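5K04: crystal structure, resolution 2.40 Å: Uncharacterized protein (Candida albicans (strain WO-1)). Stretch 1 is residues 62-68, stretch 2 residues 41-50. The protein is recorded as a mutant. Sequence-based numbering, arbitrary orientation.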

# COMPACT_ATOMS: atom_id res chain seq x y z
N LYS A 62 -6.47 -23.59 33.26
CA LYS A 62 -6.97 -24.83 33.84
C LYS A 62 -8.46 -24.99 33.60
O LYS A 62 -8.94 -26.08 33.25
CB LYS A 62 -6.70 -24.86 35.35
CG LYS A 62 -5.26 -24.58 35.77
CD LYS A 62 -5.19 -24.49 37.29
CE LYS A 62 -3.75 -24.55 37.80
NZ LYS A 62 -3.72 -24.78 39.27
N LYS A 63 -9.21 -23.91 33.80
CA LYS A 63 -10.66 -23.97 33.66
C LYS A 63 -11.08 -24.15 32.20
O LYS A 63 -12.03 -24.89 31.90
CB LYS A 63 -11.28 -22.72 34.27
CG LYS A 63 -11.36 -22.74 35.81
CD LYS A 63 -11.94 -21.44 36.39
CE LYS A 63 -11.84 -21.43 37.92
NZ LYS A 63 -12.44 -20.22 38.58
N ASN A 64 -10.37 -23.49 31.27
CA ASN A 64 -10.68 -23.66 29.85
C ASN A 64 -10.22 -25.02 29.34
O ASN A 64 -10.89 -25.63 28.50
CB ASN A 64 -10.04 -22.53 29.02
CG ASN A 64 -10.84 -21.24 29.07
OD1 ASN A 64 -12.01 -21.23 29.43
ND2 ASN A 64 -10.20 -20.14 28.68
N LEU A 65 -9.08 -25.51 29.84
CA LEU A 65 -8.69 -26.89 29.55
C LEU A 65 -9.75 -27.87 30.04
O LEU A 65 -10.04 -28.86 29.36
CB LEU A 65 -7.34 -27.20 30.20
CG LEU A 65 -6.10 -26.61 29.51
CD1 LEU A 65 -4.83 -26.98 30.26
CD2 LEU A 65 -6.03 -27.08 28.07
N GLU A 66 -10.32 -27.60 31.21
CA GLU A 66 -11.41 -28.41 31.73
C GLU A 66 -12.60 -28.41 30.76
O GLU A 66 -13.20 -29.46 30.51
CB GLU A 66 -11.82 -27.89 33.11
CG GLU A 66 -12.94 -28.66 33.78
CD GLU A 66 -13.14 -28.24 35.23
OE1 GLU A 66 -12.59 -27.19 35.63
OE2 GLU A 66 -13.84 -28.97 35.97
N LEU A 67 -12.93 -27.24 30.20
CA LEU A 67 -14.04 -27.15 29.25
C LEU A 67 -13.74 -27.92 27.97
O LEU A 67 -14.63 -28.58 27.41
CB LEU A 67 -14.33 -25.69 28.91
CG LEU A 67 -14.88 -24.76 29.98
CD1 LEU A 67 -14.86 -23.37 29.40
CD2 LEU A 67 -16.30 -25.15 30.35
N LEU A 68 -12.51 -27.82 27.47
CA LEU A 68 -12.14 -28.48 26.22
C LEU A 68 -12.44 -29.97 26.26
O LEU A 68 -12.97 -30.53 25.30
CB LEU A 68 -10.66 -28.22 25.93
CG LEU A 68 -9.99 -28.98 24.80
CD1 LEU A 68 -10.79 -28.88 23.51
CD2 LEU A 68 -8.59 -28.43 24.60
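Stretch 2 41-50: LFYHVLQNEI

Residues 42-50 form a helix that lies nearly antiparallel to the helix of residues 62-68: the N-to-C directions differ by 164° (signed crossing angle -164°), and the axes come within 9.6 Å. Both segments keep regular helical phi/psi values and i to i+4 backbone hydrogen bonds, such as Leu46 N to Phe42 O (3.0 Å) and Leu67 N to Lys63 O (3.0 Å). The register is set by Lys63 CA opposite Glu49 CA at 6.3 Å and Asn64 CA opposite Leu46 CA at 6.7 Å; because the helices run in nearly opposite directions, Leu67, one turn beyond Lys63, meets Val45, one turn before Glu49. The contact is small, burying 311 Å² in all.

Leu67 is the knob of the packing. Its CA-to-CB bond points toward stretch 2, and in the m,t rotamer (chi1 -67°, chi2 172°) its side chain sits among Phe42, Val45, Leu46 and Glu49. Leu67 CD2 lies 3.7 Å from Val45 CB and 4.3 Å from the carbonyl Phe42 O, while Leu67 CD1 approaches Leu46 CD1 at 3.7 Å and Leu46 CA at 3.5 Å. Leu46 starts sideways, but its t,p rotamer (chi1 -179°, chi2 45°) brings the end of the side chain nearer to stretch 1. Val45 is modelled only to CB, and so is Phe42, so the packing of their outer atoms cannot be described.

Glu49 has the largest covered area, 92 Å². Pointing toward stretch 1, it adopts chi1 -54° (m) and chi2 166° (t), an extended course that lays the carboxylate against the other helix. The fit is tight: Glu49 CD is 3.1 Å from Lys63 CB, and Glu49 OE1 is 3.0 Å from Leu67 CD1. Glu49 OE1 also lies 2.9 Å from Lys63 O, but both atoms are acceptors, so this proximity is no hydrogen bond.

The Lys63 side chain makes no salt bridge to Glu49. Its CA-to-CB bond points toward stretch 2, yet the extended m,t,t,t chain leads its end away, leaving the near part of the side chain to make the contact. Asn64 begins sideways and, with chi1 -80° (m), brings its end nearer to Leu46 and Glu49; its amide is probably turned over in the model. On the far side of stretch 1, Leu65 points away, while in stretch 2 Tyr43 and Gln47 do the same; Tyr43 OH and Gln47 OE1 are hydrogen-bonded elsewhere in the structure.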

# COMPACT_ATOMS: atom_id res chain seq x y z
N LEU A 41 -25.09 -24.10 28.37
CA LEU A 41 -24.43 -24.18 29.67
C LEU A 41 -22.92 -24.00 29.53
O LEU A 41 -22.31 -23.24 30.28
CB LEU A 41 -24.76 -25.51 30.34
N PHE A 42 -22.32 -24.71 28.56
CA PHE A 42 -20.88 -24.64 28.38
C PHE A 42 -20.42 -23.24 28.02
O PHE A 42 -19.33 -22.81 28.42
CB PHE A 42 -20.43 -25.64 27.31
N TYR A 43 -21.26 -22.49 27.29
CA TYR A 43 -20.93 -21.12 26.93
C TYR A 43 -20.70 -20.26 28.17
O TYR A 43 -19.66 -19.59 28.29
CB TYR A 43 -22.06 -20.53 26.08
CG TYR A 43 -21.87 -19.09 25.71
CD1 TYR A 43 -21.14 -18.74 24.57
CD2 TYR A 43 -22.40 -18.06 26.49
CE1 TYR A 43 -20.96 -17.41 24.22
CE2 TYR A 43 -22.21 -16.73 26.16
CZ TYR A 43 -21.49 -16.41 25.02
OH TYR A 43 -21.32 -15.08 24.69
N HIS A 44 -21.65 -20.26 29.10
CA HIS A 44 -21.56 -19.39 30.27
C HIS A 44 -20.34 -19.73 31.12
O HIS A 44 -19.69 -18.84 31.67
CB HIS A 44 -22.84 -19.48 31.09
CG HIS A 44 -24.09 -19.33 30.29
ND1 HIS A 44 -24.47 -18.13 29.73
CD2 HIS A 44 -25.05 -20.22 29.95
CE1 HIS A 44 -25.61 -18.28 29.08
NE2 HIS A 44 -25.98 -19.55 29.20
N VAL A 45 -20.01 -21.02 31.22
CA VAL A 45 -18.81 -21.43 31.94
C VAL A 45 -17.56 -20.91 31.25
O VAL A 45 -16.60 -20.50 31.90
CB VAL A 45 -18.76 -22.95 32.08
N LEU A 46 -17.56 -20.92 29.91
CA LEU A 46 -16.47 -20.31 29.17
C LEU A 46 -16.39 -18.82 29.45
O LEU A 46 -15.30 -18.25 29.57
CB LEU A 46 -16.66 -20.58 27.68
CG LEU A 46 -15.56 -20.00 26.81
CD1 LEU A 46 -14.21 -20.31 27.44
CD2 LEU A 46 -15.65 -20.61 25.44
N GLN A 47 -17.55 -18.17 29.57
CA GLN A 47 -17.58 -16.76 29.96
C GLN A 47 -16.99 -16.57 31.35
O GLN A 47 -16.06 -15.78 31.54
CB GLN A 47 -19.02 -16.26 29.91
CG GLN A 47 -19.62 -16.27 28.52
CD GLN A 47 -18.79 -15.45 27.56
OE1 GLN A 47 -18.62 -15.83 26.39
NE2 GLN A 47 -18.27 -14.32 28.03
N ASN A 48 -17.54 -17.28 32.33
CA ASN A 48 -17.07 -17.17 33.71
C ASN A 48 -15.55 -17.23 33.79
O ASN A 48 -14.91 -16.43 34.47
CB ASN A 48 -17.69 -18.28 34.56
N GLU A 49 -14.95 -18.16 33.04
CA GLU A 49 -13.51 -18.37 33.11
C GLU A 49 -12.74 -17.35 32.30
O GLU A 49 -11.54 -17.14 32.55
CB GLU A 49 -13.21 -19.79 32.68
CG GLU A 49 -14.03 -20.78 33.50
CD GLU A 49 -14.04 -22.17 32.92
OE1 GLU A 49 -13.47 -22.34 31.83
OE2 GLU A 49 -14.58 -23.10 33.57
N ILE A 50 -13.40 -16.68 31.35
CA ILE A 50 -12.80 -15.50 30.74
C ILE A 50 -12.76 -14.35 31.72
O ILE A 50 -11.74 -13.66 31.86
CB ILE A 50 -13.59 -15.10 29.50